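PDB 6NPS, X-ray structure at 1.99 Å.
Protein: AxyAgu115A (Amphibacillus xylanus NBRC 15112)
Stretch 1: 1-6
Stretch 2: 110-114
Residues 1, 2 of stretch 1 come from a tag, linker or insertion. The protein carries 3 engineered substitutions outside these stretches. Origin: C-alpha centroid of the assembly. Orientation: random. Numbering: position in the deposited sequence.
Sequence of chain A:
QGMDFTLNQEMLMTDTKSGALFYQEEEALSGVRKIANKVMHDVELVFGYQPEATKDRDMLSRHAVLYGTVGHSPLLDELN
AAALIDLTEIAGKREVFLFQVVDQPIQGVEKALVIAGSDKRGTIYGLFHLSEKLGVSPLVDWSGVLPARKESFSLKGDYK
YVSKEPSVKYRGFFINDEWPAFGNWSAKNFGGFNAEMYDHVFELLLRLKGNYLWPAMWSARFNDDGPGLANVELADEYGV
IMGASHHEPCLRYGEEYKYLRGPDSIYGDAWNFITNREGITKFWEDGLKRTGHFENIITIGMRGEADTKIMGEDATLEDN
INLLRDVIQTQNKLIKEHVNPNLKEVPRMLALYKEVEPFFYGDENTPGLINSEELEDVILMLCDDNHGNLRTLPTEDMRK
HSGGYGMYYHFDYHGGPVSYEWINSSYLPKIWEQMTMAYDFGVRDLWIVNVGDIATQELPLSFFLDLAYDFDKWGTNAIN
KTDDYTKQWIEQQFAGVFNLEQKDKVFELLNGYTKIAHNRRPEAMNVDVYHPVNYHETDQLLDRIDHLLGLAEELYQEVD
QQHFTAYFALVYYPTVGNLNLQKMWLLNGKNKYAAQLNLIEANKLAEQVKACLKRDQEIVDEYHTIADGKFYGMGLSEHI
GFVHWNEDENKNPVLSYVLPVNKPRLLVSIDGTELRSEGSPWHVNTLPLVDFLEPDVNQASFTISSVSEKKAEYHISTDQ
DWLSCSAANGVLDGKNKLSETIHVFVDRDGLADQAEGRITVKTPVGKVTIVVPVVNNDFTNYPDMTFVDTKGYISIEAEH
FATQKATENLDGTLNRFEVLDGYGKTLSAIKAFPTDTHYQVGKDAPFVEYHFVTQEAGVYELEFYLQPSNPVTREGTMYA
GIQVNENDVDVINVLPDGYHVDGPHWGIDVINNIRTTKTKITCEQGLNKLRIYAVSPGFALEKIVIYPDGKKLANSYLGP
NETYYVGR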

# COMPACT_ATOMS: atom_id res chain seq x y z
N GLN A 1 65.11 -42.05 -17.23
CA GLN A 1 64.08 -41.65 -16.28
C GLN A 1 64.52 -41.90 -14.84
O GLN A 1 64.50 -41.00 -14.00
N GLY A 2 64.94 -43.14 -14.55
CA GLY A 2 65.31 -43.50 -13.20
C GLY A 2 64.11 -43.76 -12.31
O GLY A 2 63.01 -44.12 -12.76
N MET A 3 64.34 -43.59 -11.00
CA MET A 3 63.29 -43.76 -10.01
C MET A 3 62.43 -42.49 -9.95
O MET A 3 62.75 -41.46 -10.54
N ASP A 4 61.33 -42.58 -9.20
CA ASP A 4 60.48 -41.42 -8.98
C ASP A 4 61.16 -40.41 -8.05
O ASP A 4 61.97 -40.77 -7.19
N PHE A 5 60.80 -39.15 -8.19
CA PHE A 5 61.06 -38.20 -7.12
C PHE A 5 60.05 -38.46 -6.00
O PHE A 5 58.85 -38.52 -6.25
N THR A 6 60.53 -38.60 -4.78
CA THR A 6 59.68 -38.93 -3.64
C THR A 6 59.90 -37.94 -2.52
O THR A 6 61.03 -37.52 -2.25
N GLU A 110 70.19 -37.58 -5.35
CA GLU A 110 69.80 -38.61 -6.31
C GLU A 110 68.71 -38.15 -7.27
O GLU A 110 68.74 -38.51 -8.45
N LYS A 111 67.73 -37.39 -6.79
CA LYS A 111 66.64 -36.86 -7.60
C LYS A 111 66.35 -35.47 -7.09
O LYS A 111 66.49 -35.20 -5.90
N ALA A 112 65.95 -34.59 -8.00
CA ALA A 112 65.54 -33.26 -7.60
C ALA A 112 64.35 -32.83 -8.45
O ALA A 112 64.23 -33.17 -9.64
N LEU A 113 63.48 -32.07 -7.82
CA LEU A 113 62.48 -31.31 -8.54
C LEU A 113 63.07 -29.93 -8.83
O LEU A 113 63.43 -29.21 -7.90
N VAL A 114 63.20 -29.57 -10.11
CA VAL A 114 63.74 -28.26 -10.46
C VAL A 114 62.59 -27.32 -10.79
O VAL A 114 61.68 -27.67 -11.55

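Packing between the N-terminal segment and strand 111-114 rests mainly on two side chains, K111 and F5, whose CA atoms mark the closest backbone register at 5.8 Å. K111 points its CA-to-CB bond toward the first stretch and is buried. Its chi1, chi2 and chi3 are all m (-56°, -66°, -69°), so the chain curls instead of extending, and a t chi4 (-160°) completes the path to the backbone of the first residues. There the ammonium group meets carbonyl oxygens: K111 NZ donates a weak hydrogen bond to M3 O at 3.0 Å, and Q1 O lies 2.8 Å from K111 NZ. The aliphatic part of the lysine packs as it passes, with K111 CG 3.9 Å from D4 O. G2, like Q1 a tag residue, has a positive phi (78°), which favours glycine; its CA sits 4.2 Å from K111 NZ, and a CB at this position would come tightly against that same nitrogen.

F5 leaves its strand sideways, but chi1 t (174°) and chi2 93° bring the ring nearer to the second stretch. K111 CB lies at the ring edge, 4.2 Å from F5 CD1, while L113 CB sits over one face, 4.1 Å from the centroid of the F5 ring and 17° off its normal, a CH-pi contact. The ring also reaches the strand backbone, with F5 CE1 3.5 Å from L113 N and F5 CD1 3.8 Å from A112 C. L113 adopts chi1 t, chi2 p (169°, 57°), and its CB approaches F5 CZ to 4.0 Å. A112 directs its methyl away, so its contact with the ring is through the main chain.

The remaining side chains contribute little. Q1 (chi1 t) and D4 (chi1 m) point away, the former poorly ordered; M3, chi1 m, starts sideways and its end leads away.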

# COMPACT_ATOMS: atom_id res chain seq x y z
CB GLN A 1 62.77 -42.40 -16.57
CG GLN A 1 61.60 -41.94 -15.71
CD GLN A 1 60.76 -43.09 -15.20
OE1 GLN A 1 60.25 -43.06 -14.08
NE2 GLN A 1 60.59 -44.12 -16.03
CB MET A 3 63.88 -44.07 -8.64
CG MET A 3 64.73 -45.34 -8.56
SD MET A 3 64.18 -46.69 -9.65
CE MET A 3 63.04 -47.60 -8.62
CB ASP A 4 59.13 -41.83 -8.35
CG ASP A 4 58.23 -42.61 -9.31
OD1 ASP A 4 58.57 -42.80 -10.50
OD2 ASP A 4 57.14 -43.04 -8.84
CB PHE A 5 60.91 -36.78 -7.64
CG PHE A 5 61.03 -35.74 -6.57
CD1 PHE A 5 62.26 -35.16 -6.30
CD2 PHE A 5 59.90 -35.30 -5.88
CE1 PHE A 5 62.38 -34.18 -5.32
CE2 PHE A 5 60.01 -34.31 -4.91
CZ PHE A 5 61.27 -33.75 -4.64
CB THR A 6 59.98 -40.34 -3.14
OG1 THR A 6 59.68 -41.28 -4.17
CG2 THR A 6 59.14 -40.65 -1.89
CB GLU A 110 69.34 -39.86 -5.56
CG GLU A 110 70.41 -40.40 -4.62
CD GLU A 110 69.97 -41.61 -3.81
OE1 GLU A 110 69.46 -42.58 -4.41
OE2 GLU A 110 70.15 -41.60 -2.57
CB LYS A 111 65.32 -37.68 -7.53
CG LYS A 111 65.41 -39.14 -7.90
CD LYS A 111 65.77 -39.35 -9.38
CE LYS A 111 64.65 -38.92 -10.33
NZ LYS A 111 64.84 -39.57 -11.67
CB ALA A 112 66.68 -32.24 -7.74
CB LEU A 113 61.21 -31.23 -7.71
CG LEU A 113 60.13 -30.26 -8.20
CD1 LEU A 113 59.75 -30.63 -9.62
CD2 LEU A 113 58.92 -30.32 -7.26
CB VAL A 114 64.74 -28.35 -11.64
CG1 VAL A 114 65.22 -26.96 -12.02
CG2 VAL A 114 65.92 -29.20 -11.23